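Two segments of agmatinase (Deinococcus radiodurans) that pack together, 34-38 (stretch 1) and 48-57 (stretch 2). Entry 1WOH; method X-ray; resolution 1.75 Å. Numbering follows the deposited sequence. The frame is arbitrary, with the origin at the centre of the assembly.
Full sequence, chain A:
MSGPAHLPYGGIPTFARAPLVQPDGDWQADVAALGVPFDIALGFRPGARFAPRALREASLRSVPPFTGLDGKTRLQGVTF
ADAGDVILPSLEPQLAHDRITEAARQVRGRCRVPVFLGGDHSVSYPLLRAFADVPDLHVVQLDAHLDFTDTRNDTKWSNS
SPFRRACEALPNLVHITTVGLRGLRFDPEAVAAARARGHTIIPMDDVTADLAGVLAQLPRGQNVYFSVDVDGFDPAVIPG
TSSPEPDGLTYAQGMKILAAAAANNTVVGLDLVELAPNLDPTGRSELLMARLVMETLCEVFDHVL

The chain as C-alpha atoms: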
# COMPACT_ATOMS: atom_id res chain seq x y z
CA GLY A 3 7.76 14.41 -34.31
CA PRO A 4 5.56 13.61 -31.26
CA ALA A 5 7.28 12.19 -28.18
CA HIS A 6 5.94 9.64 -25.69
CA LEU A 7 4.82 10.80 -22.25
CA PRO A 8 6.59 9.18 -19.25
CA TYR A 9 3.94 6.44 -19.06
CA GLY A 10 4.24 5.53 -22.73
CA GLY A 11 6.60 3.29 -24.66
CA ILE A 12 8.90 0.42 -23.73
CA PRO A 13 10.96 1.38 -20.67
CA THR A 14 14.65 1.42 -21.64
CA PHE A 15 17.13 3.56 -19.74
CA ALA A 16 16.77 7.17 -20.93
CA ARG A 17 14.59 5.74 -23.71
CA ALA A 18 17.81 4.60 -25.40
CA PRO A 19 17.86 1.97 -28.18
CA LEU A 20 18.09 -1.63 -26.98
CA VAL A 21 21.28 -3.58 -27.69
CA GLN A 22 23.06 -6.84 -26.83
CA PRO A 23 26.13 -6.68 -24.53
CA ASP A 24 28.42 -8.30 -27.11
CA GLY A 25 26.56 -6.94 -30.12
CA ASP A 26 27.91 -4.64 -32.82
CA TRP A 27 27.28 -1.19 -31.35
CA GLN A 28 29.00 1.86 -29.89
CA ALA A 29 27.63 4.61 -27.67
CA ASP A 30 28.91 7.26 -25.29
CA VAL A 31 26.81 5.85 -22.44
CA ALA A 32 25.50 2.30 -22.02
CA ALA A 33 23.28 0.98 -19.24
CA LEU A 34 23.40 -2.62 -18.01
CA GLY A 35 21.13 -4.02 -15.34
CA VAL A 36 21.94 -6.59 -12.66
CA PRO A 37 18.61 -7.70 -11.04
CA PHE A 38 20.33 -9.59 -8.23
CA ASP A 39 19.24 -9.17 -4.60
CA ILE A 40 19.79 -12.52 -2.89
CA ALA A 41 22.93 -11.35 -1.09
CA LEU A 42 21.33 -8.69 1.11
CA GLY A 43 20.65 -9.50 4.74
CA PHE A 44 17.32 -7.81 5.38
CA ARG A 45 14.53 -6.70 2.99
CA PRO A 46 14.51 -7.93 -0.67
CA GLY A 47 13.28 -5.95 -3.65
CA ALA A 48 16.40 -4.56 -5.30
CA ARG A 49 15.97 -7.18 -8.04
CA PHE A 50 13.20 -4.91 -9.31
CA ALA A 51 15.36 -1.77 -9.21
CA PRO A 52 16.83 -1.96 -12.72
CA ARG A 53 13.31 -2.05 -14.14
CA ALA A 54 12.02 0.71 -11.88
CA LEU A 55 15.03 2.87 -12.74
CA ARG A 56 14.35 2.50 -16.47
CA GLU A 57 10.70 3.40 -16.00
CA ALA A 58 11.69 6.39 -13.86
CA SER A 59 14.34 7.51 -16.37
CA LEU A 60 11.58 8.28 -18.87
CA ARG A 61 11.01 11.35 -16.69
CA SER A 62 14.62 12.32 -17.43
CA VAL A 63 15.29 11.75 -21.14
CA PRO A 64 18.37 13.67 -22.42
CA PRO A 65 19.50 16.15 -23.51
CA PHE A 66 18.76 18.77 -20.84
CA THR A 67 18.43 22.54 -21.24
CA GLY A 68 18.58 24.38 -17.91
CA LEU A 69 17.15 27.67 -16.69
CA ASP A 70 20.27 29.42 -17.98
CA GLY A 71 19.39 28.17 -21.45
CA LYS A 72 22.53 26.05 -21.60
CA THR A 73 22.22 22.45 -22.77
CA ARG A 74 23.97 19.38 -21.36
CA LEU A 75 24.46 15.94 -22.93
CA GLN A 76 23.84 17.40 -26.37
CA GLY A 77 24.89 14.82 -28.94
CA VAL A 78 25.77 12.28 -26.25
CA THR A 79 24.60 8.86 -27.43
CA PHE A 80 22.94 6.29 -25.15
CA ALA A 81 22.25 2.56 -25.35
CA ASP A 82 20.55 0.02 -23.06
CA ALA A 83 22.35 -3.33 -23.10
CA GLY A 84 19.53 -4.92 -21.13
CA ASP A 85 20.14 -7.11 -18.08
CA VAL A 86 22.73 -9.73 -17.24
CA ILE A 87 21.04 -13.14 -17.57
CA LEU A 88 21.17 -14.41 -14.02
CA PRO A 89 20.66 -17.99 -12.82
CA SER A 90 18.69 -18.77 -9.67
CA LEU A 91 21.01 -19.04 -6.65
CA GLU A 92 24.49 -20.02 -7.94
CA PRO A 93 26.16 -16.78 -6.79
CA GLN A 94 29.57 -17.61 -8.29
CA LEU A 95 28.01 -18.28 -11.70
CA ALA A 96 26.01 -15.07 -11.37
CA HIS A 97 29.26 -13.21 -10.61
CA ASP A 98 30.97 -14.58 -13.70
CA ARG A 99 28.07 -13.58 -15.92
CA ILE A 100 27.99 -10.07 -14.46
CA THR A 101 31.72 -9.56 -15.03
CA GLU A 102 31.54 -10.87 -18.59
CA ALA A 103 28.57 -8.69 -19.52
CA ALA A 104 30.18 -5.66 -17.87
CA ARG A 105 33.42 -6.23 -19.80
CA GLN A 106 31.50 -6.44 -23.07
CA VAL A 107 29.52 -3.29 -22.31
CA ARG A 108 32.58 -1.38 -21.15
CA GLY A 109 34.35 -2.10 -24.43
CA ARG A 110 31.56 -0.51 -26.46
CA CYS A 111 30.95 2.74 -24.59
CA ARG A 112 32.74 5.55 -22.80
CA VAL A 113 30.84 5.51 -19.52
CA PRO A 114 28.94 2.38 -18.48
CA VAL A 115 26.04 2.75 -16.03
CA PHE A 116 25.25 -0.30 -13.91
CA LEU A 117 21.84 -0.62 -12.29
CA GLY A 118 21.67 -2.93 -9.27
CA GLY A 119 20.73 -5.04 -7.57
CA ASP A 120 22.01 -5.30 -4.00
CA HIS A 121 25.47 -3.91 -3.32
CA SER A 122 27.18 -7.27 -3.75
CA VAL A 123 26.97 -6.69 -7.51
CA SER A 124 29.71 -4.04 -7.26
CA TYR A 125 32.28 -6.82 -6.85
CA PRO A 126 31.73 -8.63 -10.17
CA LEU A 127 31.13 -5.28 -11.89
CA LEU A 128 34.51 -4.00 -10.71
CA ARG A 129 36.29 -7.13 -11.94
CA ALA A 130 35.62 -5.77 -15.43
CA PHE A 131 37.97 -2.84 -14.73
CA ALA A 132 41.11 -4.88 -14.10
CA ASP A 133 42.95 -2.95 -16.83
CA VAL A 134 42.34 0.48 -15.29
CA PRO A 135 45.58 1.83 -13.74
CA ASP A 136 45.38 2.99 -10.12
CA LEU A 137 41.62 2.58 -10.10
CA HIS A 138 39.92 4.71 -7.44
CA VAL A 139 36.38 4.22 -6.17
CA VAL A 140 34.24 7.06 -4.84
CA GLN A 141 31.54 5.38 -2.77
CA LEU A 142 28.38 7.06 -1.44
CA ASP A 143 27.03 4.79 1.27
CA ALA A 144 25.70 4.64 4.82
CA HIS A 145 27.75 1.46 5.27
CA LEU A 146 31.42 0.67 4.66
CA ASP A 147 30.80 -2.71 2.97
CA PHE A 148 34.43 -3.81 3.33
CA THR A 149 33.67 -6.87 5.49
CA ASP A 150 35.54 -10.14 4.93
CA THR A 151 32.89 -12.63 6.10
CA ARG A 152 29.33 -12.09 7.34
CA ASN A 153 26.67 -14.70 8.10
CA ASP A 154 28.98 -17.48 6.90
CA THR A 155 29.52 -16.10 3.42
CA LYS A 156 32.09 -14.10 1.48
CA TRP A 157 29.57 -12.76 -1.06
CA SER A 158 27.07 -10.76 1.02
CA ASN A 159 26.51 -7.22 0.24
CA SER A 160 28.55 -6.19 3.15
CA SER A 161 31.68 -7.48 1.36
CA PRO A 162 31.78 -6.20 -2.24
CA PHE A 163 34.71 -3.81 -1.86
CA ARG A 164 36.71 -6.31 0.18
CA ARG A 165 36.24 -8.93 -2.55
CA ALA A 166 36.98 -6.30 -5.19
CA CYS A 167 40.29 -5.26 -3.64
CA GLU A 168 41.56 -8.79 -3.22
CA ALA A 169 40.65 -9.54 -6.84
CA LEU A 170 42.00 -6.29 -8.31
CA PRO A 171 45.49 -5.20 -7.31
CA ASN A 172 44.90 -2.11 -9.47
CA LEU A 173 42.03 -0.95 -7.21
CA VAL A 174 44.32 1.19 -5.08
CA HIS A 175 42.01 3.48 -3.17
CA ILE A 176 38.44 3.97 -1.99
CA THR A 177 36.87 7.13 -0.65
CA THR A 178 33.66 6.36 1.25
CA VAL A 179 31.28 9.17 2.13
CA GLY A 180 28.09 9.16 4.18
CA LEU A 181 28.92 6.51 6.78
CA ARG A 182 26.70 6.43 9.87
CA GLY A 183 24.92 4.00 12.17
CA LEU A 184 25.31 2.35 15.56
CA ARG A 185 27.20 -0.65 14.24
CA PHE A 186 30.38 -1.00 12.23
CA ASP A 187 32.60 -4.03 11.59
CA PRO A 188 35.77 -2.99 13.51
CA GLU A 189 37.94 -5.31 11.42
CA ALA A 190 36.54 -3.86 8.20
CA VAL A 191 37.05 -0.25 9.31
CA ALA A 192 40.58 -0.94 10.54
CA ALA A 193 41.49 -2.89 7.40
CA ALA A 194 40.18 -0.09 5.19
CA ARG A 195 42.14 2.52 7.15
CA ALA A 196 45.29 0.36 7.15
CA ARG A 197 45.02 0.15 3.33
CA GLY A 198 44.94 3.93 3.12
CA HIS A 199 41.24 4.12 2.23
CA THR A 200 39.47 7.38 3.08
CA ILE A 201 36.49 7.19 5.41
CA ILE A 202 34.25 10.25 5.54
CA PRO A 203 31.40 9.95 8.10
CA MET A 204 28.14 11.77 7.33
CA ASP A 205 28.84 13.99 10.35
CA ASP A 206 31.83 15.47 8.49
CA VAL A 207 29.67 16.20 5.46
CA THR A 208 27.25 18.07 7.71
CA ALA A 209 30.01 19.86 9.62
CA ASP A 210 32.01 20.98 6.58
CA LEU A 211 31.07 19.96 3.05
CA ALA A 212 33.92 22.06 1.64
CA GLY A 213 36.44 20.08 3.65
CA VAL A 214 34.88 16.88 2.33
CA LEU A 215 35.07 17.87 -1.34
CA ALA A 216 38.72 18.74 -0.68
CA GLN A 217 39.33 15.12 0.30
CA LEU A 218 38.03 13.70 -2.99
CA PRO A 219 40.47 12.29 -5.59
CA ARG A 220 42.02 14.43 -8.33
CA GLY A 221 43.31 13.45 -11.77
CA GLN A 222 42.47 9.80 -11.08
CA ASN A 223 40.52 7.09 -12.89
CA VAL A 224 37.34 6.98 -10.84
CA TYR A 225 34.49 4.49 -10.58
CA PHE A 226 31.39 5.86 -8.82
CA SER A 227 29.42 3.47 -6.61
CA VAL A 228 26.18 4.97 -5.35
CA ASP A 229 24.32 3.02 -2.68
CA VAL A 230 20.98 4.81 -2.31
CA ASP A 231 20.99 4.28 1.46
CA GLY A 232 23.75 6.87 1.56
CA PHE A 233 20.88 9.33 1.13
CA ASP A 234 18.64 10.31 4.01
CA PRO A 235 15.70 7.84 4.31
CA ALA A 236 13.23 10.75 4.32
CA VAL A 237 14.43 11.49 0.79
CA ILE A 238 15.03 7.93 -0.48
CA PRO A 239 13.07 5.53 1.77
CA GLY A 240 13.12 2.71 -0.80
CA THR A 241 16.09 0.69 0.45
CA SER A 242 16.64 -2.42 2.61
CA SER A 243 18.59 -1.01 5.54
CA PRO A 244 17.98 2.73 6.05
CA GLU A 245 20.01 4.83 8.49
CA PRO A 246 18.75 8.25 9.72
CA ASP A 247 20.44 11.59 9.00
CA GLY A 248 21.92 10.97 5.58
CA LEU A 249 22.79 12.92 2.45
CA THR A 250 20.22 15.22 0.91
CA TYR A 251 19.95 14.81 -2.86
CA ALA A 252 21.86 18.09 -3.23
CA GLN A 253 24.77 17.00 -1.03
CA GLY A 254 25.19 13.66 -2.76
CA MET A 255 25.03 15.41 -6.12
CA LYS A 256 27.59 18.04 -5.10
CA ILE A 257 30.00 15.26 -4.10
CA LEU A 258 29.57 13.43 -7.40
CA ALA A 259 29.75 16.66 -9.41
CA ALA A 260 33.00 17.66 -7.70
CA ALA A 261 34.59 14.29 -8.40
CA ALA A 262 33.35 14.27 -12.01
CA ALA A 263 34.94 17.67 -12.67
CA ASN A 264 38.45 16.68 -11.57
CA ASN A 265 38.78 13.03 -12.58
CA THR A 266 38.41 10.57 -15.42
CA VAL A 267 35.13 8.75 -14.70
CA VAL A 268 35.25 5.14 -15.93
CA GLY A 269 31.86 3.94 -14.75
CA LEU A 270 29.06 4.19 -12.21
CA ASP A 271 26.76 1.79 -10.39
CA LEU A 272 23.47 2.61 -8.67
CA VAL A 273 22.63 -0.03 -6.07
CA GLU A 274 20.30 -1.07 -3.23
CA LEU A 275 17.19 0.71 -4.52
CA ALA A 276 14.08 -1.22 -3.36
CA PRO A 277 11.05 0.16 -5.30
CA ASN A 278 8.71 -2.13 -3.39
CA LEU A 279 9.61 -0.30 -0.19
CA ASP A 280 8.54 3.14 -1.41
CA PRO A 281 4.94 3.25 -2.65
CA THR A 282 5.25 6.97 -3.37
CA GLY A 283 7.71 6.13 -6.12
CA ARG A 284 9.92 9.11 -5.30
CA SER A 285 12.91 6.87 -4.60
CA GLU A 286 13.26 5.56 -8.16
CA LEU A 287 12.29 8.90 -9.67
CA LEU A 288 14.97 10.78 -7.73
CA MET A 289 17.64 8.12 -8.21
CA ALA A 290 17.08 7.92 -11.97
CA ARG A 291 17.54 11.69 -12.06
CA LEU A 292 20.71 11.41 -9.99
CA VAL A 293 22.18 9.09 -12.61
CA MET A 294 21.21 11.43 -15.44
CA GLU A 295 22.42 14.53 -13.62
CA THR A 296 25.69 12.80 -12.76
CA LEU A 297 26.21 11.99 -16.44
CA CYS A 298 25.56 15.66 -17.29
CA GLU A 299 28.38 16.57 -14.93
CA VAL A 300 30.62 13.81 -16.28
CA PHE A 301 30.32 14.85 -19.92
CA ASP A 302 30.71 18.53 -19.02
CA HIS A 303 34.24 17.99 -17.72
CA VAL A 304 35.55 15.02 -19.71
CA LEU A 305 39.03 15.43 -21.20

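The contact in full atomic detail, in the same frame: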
# COMPACT_ATOMS: atom_id res chain seq x y z
N LEU A 34 23.47 -1.17 -18.13
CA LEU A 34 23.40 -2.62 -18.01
C LEU A 34 22.80 -2.89 -16.64
O LEU A 34 23.27 -2.35 -15.64
CB LEU A 34 24.79 -3.25 -18.10
CG LEU A 34 24.79 -4.78 -17.88
CD1 LEU A 34 24.15 -5.45 -19.08
CD2 LEU A 34 26.21 -5.28 -17.69
N GLY A 35 21.76 -3.72 -16.61
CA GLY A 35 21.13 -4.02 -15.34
C GLY A 35 21.57 -5.34 -14.74
O GLY A 35 21.92 -6.28 -15.45
N VAL A 36 21.56 -5.39 -13.40
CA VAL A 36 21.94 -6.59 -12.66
C VAL A 36 20.88 -6.79 -11.57
O VAL A 36 21.07 -6.39 -10.42
CB VAL A 36 23.32 -6.41 -12.00
CG1 VAL A 36 23.78 -7.73 -11.40
CG2 VAL A 36 24.34 -5.89 -13.02
N PRO A 37 19.75 -7.42 -11.94
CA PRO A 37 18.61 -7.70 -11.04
C PRO A 37 18.89 -8.83 -10.07
O PRO A 37 18.22 -9.87 -10.09
CB PRO A 37 17.48 -8.01 -12.02
CG PRO A 37 18.20 -8.73 -13.12
CD PRO A 37 19.47 -7.92 -13.30
N PHE A 38 19.87 -8.60 -9.21
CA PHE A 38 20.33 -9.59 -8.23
C PHE A 38 20.19 -9.01 -6.83
O PHE A 38 20.80 -7.99 -6.52
CB PHE A 38 21.80 -9.90 -8.53
CG PHE A 38 22.42 -10.91 -7.61
CD1 PHE A 38 22.51 -12.24 -8.00
CD2 PHE A 38 22.97 -10.53 -6.39
CE1 PHE A 38 23.15 -13.18 -7.18
CE2 PHE A 38 23.61 -11.46 -5.56
CZ PHE A 38 23.69 -12.79 -5.96
N ALA A 48 15.47 -5.20 -4.38
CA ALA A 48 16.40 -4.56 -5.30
C ALA A 48 16.47 -5.27 -6.65
O ALA A 48 17.01 -4.71 -7.61
CB ALA A 48 17.80 -4.48 -4.66
N ARG A 49 15.94 -6.49 -6.75
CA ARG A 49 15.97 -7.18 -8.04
C ARG A 49 15.06 -6.46 -9.02
O ARG A 49 15.19 -6.63 -10.23
CB ARG A 49 15.52 -8.64 -7.89
CG ARG A 49 14.09 -8.79 -7.42
CD ARG A 49 14.00 -9.94 -6.42
NE ARG A 49 13.84 -11.23 -7.07
CZ ARG A 49 14.19 -12.39 -6.52
NH1 ARG A 49 14.73 -12.43 -5.31
NH2 ARG A 49 13.97 -13.52 -7.19
N PHE A 50 14.15 -5.66 -8.48
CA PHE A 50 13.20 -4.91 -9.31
C PHE A 50 13.70 -3.49 -9.60
O PHE A 50 13.05 -2.75 -10.34
CB PHE A 50 11.84 -4.79 -8.59
CG PHE A 50 11.27 -6.10 -8.13
CD1 PHE A 50 10.97 -7.11 -9.04
CD2 PHE A 50 10.99 -6.31 -6.78
CE1 PHE A 50 10.40 -8.32 -8.61
CE2 PHE A 50 10.42 -7.51 -6.35
CZ PHE A 50 10.13 -8.51 -7.27
N ALA A 51 14.84 -3.12 -9.03
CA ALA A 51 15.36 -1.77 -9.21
C ALA A 51 15.77 -1.42 -10.64
O ALA A 51 15.47 -0.32 -11.11
CB ALA A 51 16.53 -1.53 -8.27
N PRO A 52 16.45 -2.32 -11.35
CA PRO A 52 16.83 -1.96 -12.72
C PRO A 52 15.62 -1.56 -13.54
O PRO A 52 15.64 -0.57 -14.27
CB PRO A 52 17.50 -3.23 -13.24
CG PRO A 52 18.12 -3.81 -11.99
CD PRO A 52 17.01 -3.64 -10.98
N ARG A 53 14.54 -2.33 -13.40
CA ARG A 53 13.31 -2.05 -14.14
C ARG A 53 12.68 -0.74 -13.70
O ARG A 53 12.28 0.08 -14.53
CB ARG A 53 12.32 -3.21 -13.96
CG ARG A 53 11.05 -3.10 -14.78
CD ARG A 53 10.35 -4.45 -14.86
NE ARG A 53 11.13 -5.43 -15.61
CZ ARG A 53 10.84 -6.72 -15.68
NH1 ARG A 53 9.76 -7.20 -15.05
NH2 ARG A 53 11.60 -7.55 -16.39
N ALA A 54 12.60 -0.52 -12.40
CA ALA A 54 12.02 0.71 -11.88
C ALA A 54 12.84 1.92 -12.31
O ALA A 54 12.28 2.99 -12.60
CB ALA A 54 11.94 0.65 -10.36
N LEU A 55 14.16 1.77 -12.35
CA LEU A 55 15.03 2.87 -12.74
C LEU A 55 14.83 3.24 -14.21
O LEU A 55 14.89 4.42 -14.56
CB LEU A 55 16.49 2.51 -12.47
CG LEU A 55 16.87 2.62 -10.98
CD1 LEU A 55 18.18 1.89 -10.70
CD2 LEU A 55 16.99 4.10 -10.60
N ARG A 56 14.60 2.24 -15.06
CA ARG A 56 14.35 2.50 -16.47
C ARG A 56 13.04 3.26 -16.61
O ARG A 56 12.96 4.29 -17.28
CB ARG A 56 14.28 1.18 -17.26
CG ARG A 56 15.62 0.44 -17.36
CD ARG A 56 15.50 -0.81 -18.22
NE ARG A 56 16.81 -1.33 -18.59
CZ ARG A 56 17.41 -2.36 -18.00
NH1 ARG A 56 16.83 -3.01 -16.99
NH2 ARG A 56 18.61 -2.75 -18.42
N GLU A 57 12.00 2.75 -15.96
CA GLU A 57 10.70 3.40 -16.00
C GLU A 57 10.83 4.85 -15.53
O GLU A 57 10.34 5.78 -16.17
CB GLU A 57 9.70 2.65 -15.12
CG GLU A 57 9.45 1.22 -15.56
CD GLU A 57 8.61 0.42 -14.56
OE1 GLU A 57 8.33 -0.76 -14.84
OE2 GLU A 57 8.25 0.97 -13.50

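Close packing of a strand against a helix need not depend on hydrogen bonds, and this small contact in agmatinase is a case in point. No hydrogen bond crosses between the two stretches; the contact is one of packing, burying 253 Å² in all. The helical stretch carries its own backbone bonds: helix 51-57 includes Arg56 N to Pro52 O at 3.1 Å, and the 3-10 segment before it leads in through Ala51 N to Ala48 O at 3.0 Å.

Apolar contact centres on two prolines. Pro52, in the first turn of the helix, directs its CA-CB bond toward the strand, and its ring lies against the chain there: CG is 4.0 Å from Val36 N and 4.2 Å from Pro37 CB. A proline suits this early helical position, where its lack of an amide hydrogen costs no helical bond. Pro37 also meets backbone, its CB lying 3.2 Å from Arg49 O. The main chains are correspondingly near, with Pro37 CA and Arg49 CA 4.0 Å apart.

Glycine makes the close approach beside Pro52 possible. Gly35 CA lies 4.3 Å from Pro52 CB, and a CB on Gly35 would point toward the helix, coming within a tight 3.2 Å of Pro52 CB. The CA-CB bonds of Leu34 and Val36 point away, so that backbone is what the strand chiefly offers here.

The polar side chains contribute by packing. Arg56 directs its CA-CB bond toward the strand, and the extended side chain brings NH2 to 3.8 Å from Gly35 N, a van der Waals approach; its guanidinium nitrogens are hydrogen-bonded elsewhere in the structure, which allows the charged group to be buried. Arg49 sets its CA-CB bond sideways and its end leads away, yet CB still lies 3.7 Å from Pro37 O, so the base of the side chain packs here together with the backbone.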